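Local atomic coordinates of transcriptional regulator (Saccharomonospora viridis, PDB entry 4KWA), a protein that probably binds operator DNA as a TetR-family transcriptional repressor, and holds a choline ion in its C-terminal regulatory domain. Residues A[51-56]-A[113-118]; A[11-16]-A[28-33]. All coordinates share one frame; numbering follows the deposited sequence.

Contact 1: A[51-56]-A[113-118]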
ATOM      1  N   ILE A  51      11.867  11.263  15.316  1.00 33.36           N
ATOM      2  CA  ILE A  51      10.578  11.011  16.010  1.00 34.01           C
ATOM      3  C   ILE A  51       9.813   9.866  15.267  1.00 34.04           C
ATOM      4  O   ILE A  51       9.292   8.947  15.912  1.00 30.82           O
ATOM      5  CB  ILE A  51       9.689  12.258  16.102  1.00 38.14           C
ATOM      6  CG1 ILE A  51      10.457  13.356  16.824  1.00 41.80           C
ATOM      7  CG2 ILE A  51       8.359  11.903  16.838  1.00 40.95           C
ATOM      8  CD1 ILE A  51       9.666  14.631  16.948  1.00 44.11           C
ATOM      9  N   LEU A  52       9.796   9.887  13.933  1.00 27.75           N
ATOM     10  CA  LEU A  52       9.093   8.846  13.162  1.00 32.65           C
ATOM     11  C   LEU A  52       9.757   7.468  13.408  1.00 31.96           C
ATOM     12  O   LEU A  52       9.073   6.489  13.758  1.00 37.19           O
ATOM     13  CB  LEU A  52       9.108   9.138  11.671  1.00 29.33           C
ATOM     14  CG  LEU A  52       8.445   8.177  10.662  1.00 28.78           C
ATOM     15  CD1 LEU A  52       7.024   7.905  11.058  1.00 27.33           C
ATOM     16  CD2 LEU A  52       8.509   8.641   9.239  1.00 34.94           C
ATOM     17  N   LEU A  53      11.094   7.443  13.324  1.00 28.60           N
ATOM     18  CA  LEU A  53      11.775   6.166  13.469  1.00 28.44           C
ATOM     19  C   LEU A  53      11.494   5.573  14.871  1.00 30.46           C
ATOM     20  O   LEU A  53      11.200   4.366  15.014  1.00 30.39           O
ATOM     21  CB  LEU A  53      13.277   6.360  13.224  1.00 29.77           C
ATOM     22  CG  LEU A  53      14.147   5.153  13.425  1.00 32.36           C
ATOM     23  CD1 LEU A  53      13.880   4.234  12.271  1.00 33.94           C
ATOM     24  CD2 LEU A  53      15.606   5.649  13.494  1.00 29.68           C
ATOM     25  N   GLU A  54      11.616   6.393  15.905  1.00 29.37           N
ATOM     26  CA  GLU A  54      11.476   5.847  17.276  1.00 30.56           C
ATOM     27  C   GLU A  54      10.036   5.523  17.639  1.00 31.18           C
ATOM     28  O   GLU A  54       9.722   4.558  18.426  1.00 31.05           O
ATOM     29  CB  GLU A  54      12.125   6.808  18.276  1.00 33.03           C
ATOM     30  CG  GLU A  54      13.646   6.977  18.083  1.00 38.93           C
ATOM     31  CD  GLU A  54      14.429   5.648  18.189  1.00 46.38           C
ATOM     32  OE1 GLU A  54      13.928   4.736  18.899  1.00 45.23           O
ATOM     33  OE2 GLU A  54      15.544   5.513  17.592  1.00 44.03           O
ATOM     34  N   ALA A  55       9.123   6.266  16.995  1.00 29.08           N
ATOM     35  CA  ALA A  55       7.678   6.002  17.187  1.00 26.61           C
ATOM     36  C   ALA A  55       7.318   4.675  16.504  1.00 26.80           C
ATOM     37  O   ALA A  55       6.553   3.846  17.067  1.00 31.29           O
ATOM     38  CB  ALA A  55       6.808   7.144  16.557  1.00 29.37           C
ATOM     39  N   LEU A  56       7.952   4.414  15.392  1.00 29.82           N
ATOM     40  CA  LEU A  56       7.665   3.161  14.650  1.00 30.96           C
ATOM     41  C   LEU A  56       8.236   1.996  15.498  1.00 31.60           C
ATOM     42  O   LEU A  56       7.607   0.947  15.639  1.00 29.78           O
ATOM     43  CB  LEU A  56       8.371   3.142  13.322  1.00 28.11           C
ATOM     44  CG  LEU A  56       7.844   4.126  12.305  1.00 35.83           C
ATOM     45  CD1 LEU A  56       8.776   4.221  11.121  1.00 37.91           C
ATOM     46  CD2 LEU A  56       6.492   3.674  11.835  1.00 43.73           C
ATOM     47  N   PRO A 113      16.770   4.882   4.683  1.00 45.09           N
ATOM     48  CA  PRO A 113      17.334   3.514   4.940  1.00 33.06           C
ATOM     49  C   PRO A 113      17.084   2.999   6.320  1.00 38.02           C
ATOM     50  O   PRO A 113      16.855   1.806   6.431  1.00 37.38           O
ATOM     51  CB  PRO A 113      18.863   3.666   4.674  1.00 43.65           C
ATOM     52  CG  PRO A 113      19.155   5.118   4.776  1.00 48.06           C
ATOM     53  CD  PRO A 113      17.854   5.885   4.495  1.00 49.55           C
ATOM     54  N   LYS A 114      17.018   3.871   7.358  1.00 33.41           N
ATOM     55  CA  LYS A 114      16.750   3.383   8.690  1.00 39.45           C
ATOM     56  C   LYS A 114      15.280   2.939   8.762  1.00 28.42           C
ATOM     57  O   LYS A 114      15.014   1.920   9.337  1.00 32.78           O
ATOM     58  CB  LYS A 114      17.101   4.347   9.825  1.00 37.09           C
ATOM     59  CG  LYS A 114      18.618   4.647   9.916  1.00 41.87           C
ATOM     60  CD  LYS A 114      19.024   5.424  11.157  1.00 51.09           C
ATOM     61  CE  LYS A 114      18.664   6.905  11.149  1.00 53.04           C
ATOM     62  NZ  LYS A 114      19.320   7.664  12.274  1.00 51.01           N
ATOM     63  N   ILE A 115      14.365   3.704   8.182  1.00 29.81           N
ATOM     64  CA  ILE A 115      12.982   3.379   8.140  1.00 30.39           C
ATOM     65  C   ILE A 115      12.781   2.115   7.303  1.00 25.95           C
ATOM     66  O   ILE A 115      12.039   1.232   7.745  1.00 28.39           O
ATOM     67  CB  ILE A 115      12.097   4.528   7.610  1.00 31.96           C
ATOM     68  CG1 ILE A 115      12.190   5.779   8.506  1.00 39.48           C
ATOM     69  CG2 ILE A 115      10.640   4.062   7.438  1.00 35.69           C
ATOM     70  CD1 ILE A 115      11.540   5.625   9.830  1.00 45.36           C
ATOM     71  N   ARG A 116      13.440   2.029   6.152  1.00 28.79           N
ATOM     72  CA  ARG A 116      13.387   0.879   5.278  1.00 31.07           C
ATOM     73  C   ARG A 116      13.810  -0.410   6.016  1.00 29.84           C
ATOM     74  O   ARG A 116      13.149  -1.463   5.896  1.00 27.00           O
ATOM     75  CB  ARG A 116      14.295   1.071   4.017  1.00 31.87           C
ATOM     76  CG  ARG A 116      14.029   0.051   2.930  1.00 35.76           C
ATOM     77  CD  ARG A 116      15.065  -0.106   1.803  1.00 49.44           C
ATOM     78  NE  ARG A 116      15.223   1.065   0.969  1.00 62.33           N
ATOM     79  CZ  ARG A 116      16.328   1.823   0.852  1.00 75.54           C
ATOM     80  NH1 ARG A 116      17.480   1.520   1.466  1.00 63.96           N
ATOM     81  NH2 ARG A 116      16.287   2.883   0.050  1.00 74.30           N
ATOM     82  N   ASP A 117      14.885  -0.312   6.782  1.00 33.01           N
ATOM     83  CA  ASP A 117      15.429  -1.460   7.543  1.00 30.93           C
ATOM     84  C   ASP A 117      14.489  -1.854   8.667  1.00 36.76           C
ATOM     85  O   ASP A 117      14.230  -3.023   8.891  1.00 32.75           O
ATOM     86  CB  ASP A 117      16.792  -1.128   8.177  1.00 32.40           C
ATOM     87  CG  ASP A 117      17.926  -1.015   7.151  1.00 41.32           C
ATOM     88  OD1 ASP A 117      17.664  -1.275   5.948  1.00 41.18           O
ATOM     89  OD2 ASP A 117      19.064  -0.619   7.580  1.00 38.03           O
ATOM     90  N   LEU A 118      13.938  -0.881   9.386  1.00 28.70           N
ATOM     91  CA  LEU A 118      13.006  -1.193  10.400  1.00 32.62           C
ATOM     92  C   LEU A 118      11.754  -1.845   9.809  1.00 30.91           C
ATOM     93  O   LEU A 118      11.288  -2.855  10.349  1.00 30.10           O
ATOM     94  CB  LEU A 118      12.677   0.068  11.192  1.00 36.16           C
ATOM     95  CG  LEU A 118      11.743  -0.087  12.418  1.00 39.23           C
ATOM     96  CD1 LEU A 118      11.961   0.997  13.413  1.00 35.39           C
ATOM     97  CD2 LEU A 118      10.250  -0.115  12.047  1.00 41.66           C
TER

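Contact 2: A[11-16]-A[28-33]. With EDO (1,2-ethanediol), chain D.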
ATOM      1  N   GLU A  11       4.102   8.611  21.946  1.00 29.05           N
ATOM      2  CA  GLU A  11       2.668   8.243  21.863  1.00 29.42           C
ATOM      3  C   GLU A  11       1.843   9.321  21.190  1.00 29.80           C
ATOM      4  O   GLU A  11       1.022   9.022  20.303  1.00 31.50           O
ATOM      5  CB  GLU A  11       2.124   7.972  23.243  1.00 37.47           C
ATOM      6  CG  GLU A  11       0.782   7.271  23.174  1.00 49.45           C
ATOM      7  CD  GLU A  11       0.433   6.554  24.483  1.00 59.71           C
ATOM      8  OE1 GLU A  11       1.258   6.605  25.427  1.00 70.58           O
ATOM      9  OE2 GLU A  11      -0.634   5.891  24.551  1.00 80.59           O
ATOM     10  N   THR A  12       2.111  10.550  21.565  1.00 30.58           N
ATOM     11  CA  THR A  12       1.458  11.728  20.986  1.00 32.16           C
ATOM     12  C   THR A  12       1.831  11.857  19.493  1.00 29.10           C
ATOM     13  O   THR A  12       0.917  11.997  18.623  1.00 24.23           O
ATOM     14  CB  THR A  12       1.757  13.008  21.825  1.00 31.77           C
ATOM     15  OG1 THR A  12       1.252  12.856  23.151  1.00 41.70           O
ATOM     16  CG2 THR A  12       1.152  14.195  21.220  1.00 31.99           C
ATOM     17  N   ALA A  13       3.149  11.820  19.184  1.00 29.09           N
ATOM     18  CA  ALA A  13       3.595  11.873  17.764  1.00 31.68           C
ATOM     19  C   ALA A  13       2.978  10.822  16.881  1.00 29.73           C
ATOM     20  O   ALA A  13       2.548  11.145  15.764  1.00 27.10           O
ATOM     21  CB  ALA A  13       5.113  11.865  17.643  1.00 29.42           C
ATOM     22  N   TRP A  14       2.851   9.564  17.365  1.00 27.40           N
ATOM     23  CA  TRP A  14       2.235   8.483  16.586  1.00 31.08           C
ATOM     24  C   TRP A  14       0.823   8.762  16.142  1.00 24.28           C
ATOM     25  O   TRP A  14       0.473   8.686  14.949  1.00 24.34           O
ATOM     26  CB  TRP A  14       2.223   7.171  17.395  1.00 29.78           C
ATOM     27  CG  TRP A  14       1.665   5.974  16.620  1.00 33.12           C
ATOM     28  CD1 TRP A  14       0.375   5.419  16.667  1.00 37.91           C
ATOM     29  CD2 TRP A  14       2.412   5.168  15.696  1.00 35.42           C
ATOM     30  NE1 TRP A  14       0.316   4.349  15.783  1.00 40.05           N
ATOM     31  CE2 TRP A  14       1.553   4.163  15.209  1.00 45.22           C
ATOM     32  CE3 TRP A  14       3.717   5.221  15.229  1.00 37.88           C
ATOM     33  CZ2 TRP A  14       1.973   3.192  14.268  1.00 37.95           C
ATOM     34  CZ3 TRP A  14       4.156   4.243  14.296  1.00 42.23           C
ATOM     35  CH2 TRP A  14       3.261   3.228  13.835  1.00 45.88           C
ATOM     36  N   ARG A  15       0.039   9.243  17.107  1.00 27.10           N
ATOM     37  CA  ARG A  15      -1.348   9.601  16.885  1.00 30.58           C
ATOM     38  C   ARG A  15      -1.532  10.794  15.918  1.00 27.07           C
ATOM     39  O   ARG A  15      -2.336  10.715  14.969  1.00 27.69           O
ATOM     40  CB  ARG A  15      -2.029   9.805  18.241  1.00 27.15           C
ATOM     41  CG  ARG A  15      -3.529  10.093  18.148  1.00 31.15           C
ATOM     42  CD  ARG A  15      -4.192  10.278  19.466  1.00 31.45           C
ATOM     43  NE  ARG A  15      -3.550  11.191  20.399  1.00 35.34           N
ATOM     44  CZ  ARG A  15      -2.771  10.739  21.364  1.00 32.58           C
ATOM     45  NH1 ARG A  15      -2.543   9.434  21.424  1.00 47.89           N
ATOM     46  NH2 ARG A  15      -2.178  11.541  22.178  1.00 37.09           N
ATOM     47  N   LEU A  16      -0.687  11.814  16.091  1.00 27.95           N
ATOM     48  CA  LEU A  16      -0.709  12.961  15.213  1.00 31.61           C
ATOM     49  C   LEU A  16      -0.279  12.603  13.778  1.00 25.51           C
ATOM     50  O   LEU A  16      -0.913  13.027  12.800  1.00 30.21           O
ATOM     51  CB  LEU A  16       0.122  14.084  15.816  1.00 29.97           C
ATOM     52  CG  LEU A  16      -0.308  14.739  17.133  1.00 27.20           C
ATOM     53  CD1 LEU A  16       0.654  15.866  17.558  1.00 28.72           C
ATOM     54  CD2 LEU A  16      -1.732  15.260  16.900  1.00 33.83           C
ATOM     55  N   HIS A  28       5.699  21.894  17.267  1.00 32.51           N
ATOM     56  CA  HIS A  28       4.889  22.633  18.246  1.00 33.09           C
ATOM     57  C   HIS A  28       3.513  21.968  18.416  1.00 36.66           C
ATOM     58  O   HIS A  28       2.867  22.203  19.381  1.00 30.76           O
ATOM     59  CB  HIS A  28       4.721  24.098  17.891  1.00 44.66           C
ATOM     60  CG  HIS A  28       3.587  24.375  16.958  1.00 49.10           C
ATOM     61  ND1 HIS A  28       3.724  24.356  15.582  1.00 70.16           N
ATOM     62  CD2 HIS A  28       2.285  24.675  17.198  1.00 64.12           C
ATOM     63  CE1 HIS A  28       2.560  24.626  15.012  1.00 65.22           C
ATOM     64  NE2 HIS A  28       1.667  24.812  15.972  1.00 66.54           N
ATOM     65  N   ASP A  29       3.064  21.183  17.436  1.00 32.60           N
ATOM     66  CA  ASP A  29       1.756  20.456  17.566  1.00 30.67           C
ATOM     67  C   ASP A  29       1.939  19.430  18.680  1.00 34.45           C
ATOM     68  O   ASP A  29       1.029  19.191  19.505  1.00 29.32           O
ATOM     69  CB  ASP A  29       1.406  19.738  16.282  1.00 27.13           C
ATOM     70  CG  ASP A  29       1.118  20.667  15.161  1.00 36.58           C
ATOM     71  OD1 ASP A  29       0.421  21.651  15.437  1.00 36.25           O
ATOM     72  OD2 ASP A  29       1.484  20.363  13.980  1.00 38.00           O
ATOM     73  N   ILE A  30       3.079  18.760  18.663  1.00 26.48           N
ATOM     74  CA  ILE A  30       3.376  17.801  19.728  1.00 28.24           C
ATOM     75  C   ILE A  30       3.540  18.478  21.078  1.00 30.94           C
ATOM     76  O   ILE A  30       2.909  18.087  22.087  1.00 30.57           O
ATOM     77  CB  ILE A  30       4.612  16.976  19.396  1.00 27.46           C
ATOM     78  CG1 ILE A  30       4.401  16.281  18.105  1.00 27.67           C
ATOM     79  CG2 ILE A  30       4.869  15.881  20.410  1.00 30.81           C
ATOM     80  CD1 ILE A  30       5.658  15.780  17.394  1.00 29.65           C
ATOM     81  N   ALA A  31       4.289  19.577  21.104  1.00 32.29           N
ATOM     82  CA  ALA A  31       4.581  20.301  22.347  1.00 34.01           C
ATOM     83  C   ALA A  31       3.300  20.882  22.945  1.00 36.12           C
ATOM     84  O   ALA A  31       3.126  20.811  24.168  1.00 30.49           O
ATOM     85  CB  ALA A  31       5.595  21.364  22.094  1.00 31.82           C
ATOM     86  N   SER A  32       2.385  21.379  22.095  1.00 35.25           N
ATOM     87  CA  SER A  32       1.094  21.937  22.565  1.00 36.65           C
ATOM     88  C   SER A  32       0.200  20.887  23.195  1.00 30.35           C
ATOM     89  O   SER A  32      -0.530  21.114  24.184  1.00 32.69           O
ATOM     90  CB  SER A  32       0.292  22.510  21.383  1.00 42.87           C
ATOM     91  OG  SER A  32       0.847  23.754  21.052  1.00 47.84           O
ATOM     92  N   GLU A  33       0.164  19.759  22.574  1.00 29.43           N
ATOM     93  CA  GLU A  33      -0.674  18.681  23.035  1.00 34.24           C
ATOM     94  C   GLU A  33      -0.254  18.189  24.386  1.00 33.78           C
ATOM     95  O   GLU A  33      -1.087  17.758  25.207  1.00 36.55           O
ATOM     96  CB  GLU A  33      -0.540  17.570  22.036  1.00 38.70           C
ATOM     97  CG  GLU A  33      -1.244  16.286  22.380  1.00 44.73           C
ATOM     98  CD  GLU A  33      -2.355  15.942  21.484  1.00 50.59           C
ATOM     99  OE1 GLU A  33      -2.736  14.763  21.640  1.00 67.27           O
ATOM    100  OE2 GLU A  33      -2.808  16.796  20.672  1.00 53.63           O
TER
HETATM  101  C1  EDO D 302      -5.344  13.636  18.403  1.00 44.15           C
HETATM  102  O1  EDO D 302      -4.367  13.913  19.550  1.00 44.27           O
HETATM  103  C2  EDO D 302      -4.740  13.524  16.996  1.00 46.20           C
HETATM  104  O2  EDO D 302      -5.123  14.424  15.886  1.00 47.52           O

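Contact 1: A[51-56]-A[113-118]
L53, L56, I115 and L118 carry an apolar seam between two nearly parallel helices of the TetR fold, the segment axes 10.2 Å apart at 11°. Helix 48-71 leads out of the DNA-binding head, and helix 113-139 belongs to the C-terminal regulatory domain. The aliphatic contacts centre on I115. Its CD1 lies 3.7 Å from L53 CD1, the two side chains passing side by side in opposite senses, while L52 crosses it at about a right angle and presents CG. V105 of helix 94-109 touches both I115 and L56, so a third helix closes this side. One turn on, L118 CD1 rests against the carbonyl O of L53 at 3.8 Å and against L53 CD1, while L118 CD2 is nearest CB of L56. At the exposed margin K114 lays its methylenes against L53; the bend at chi3 (-75°) turns CE so that it, like CD, lies 4.1 Å from L53 CD2. The side chain of L118 lies about 8 Å from the bound choline. Packing is tightest where L56 crosses I115 at about a right angle: L56 CD1 and I115 CD1 are 3.4 Å apart, closer than usual for two carbons.

Contact 2: A[11-16]-A[28-33]
R15 and E33 meet through their flat ends, the guanidinium and carboxylate planes turned 24° apart. E33 OE1 lies at the edge of the guanidinium, in its plane, and NH2 of R15 points an almost straight N-H at it, although at 3.3 Å the hydrogen bond within this salt bridge is weak. C1 of a 1,2-ethanediol, probably from the crystallisation liquor, is likewise in the guanidinium plane, at its edge; the diol takes a firmer bond, R15 NE to its O1 at 3.0 Å. The bend of the arginine at chi3 (49°) carries NE to the diol. A second flat group, the H28 ring, has D29 OD1 over one face, offset toward the rim; OD2 of D29 bonds to the backbone N of R26. Helix 27-34 is the first helix of the predicted helix-turn-helix, and its segment 28-33 packs across segment 11-16 of helix 2-20, the two short axes 123° apart. Away from the charged ends the contact is apolar. T12 and E33 lie antiparallel, side by side, T12 CG2 touching E33 CG at 3.4 Å, while T12 OG1 is held by the carbonyl of R8 in its own helix. L16 crosses I30 obliquely: its CD1 reaches I30 CG1 at 3.8 Å and also lies near the carbonyl O of D29, whereas its CD2 touches C2 of the diol. V25 touches both L16 and I30. One atom further out on the same branch, I30 CD1 meets A13 CB at 4.0 Å. On helix 27-34 itself, the carbonyl O of H28 receives two donors from S32, OG and N, from opposite faces of its plane.

In the fold
From the N terminus, helix 2-20 runs into a short connection and then helix 27-34, and contact 2 closes this first loop within the DNA-binding head. The chain continues through helix 38-44 into helix 48-71; contact 1 then closes a longer loop of 56 residues, bringing helix 113-139 back beside helix 48-71. The loops follow in series, neither nested nor crossed, with centres about 17 Å apart. Segment 51-56 bridges them: I51 CG2 packs on A13 CB at 3.3 Å, and L56 CD2 on W14 CZ3 at 3.4 Å. Helix 48-71 thus joins the head to the C-terminal domain that holds choline.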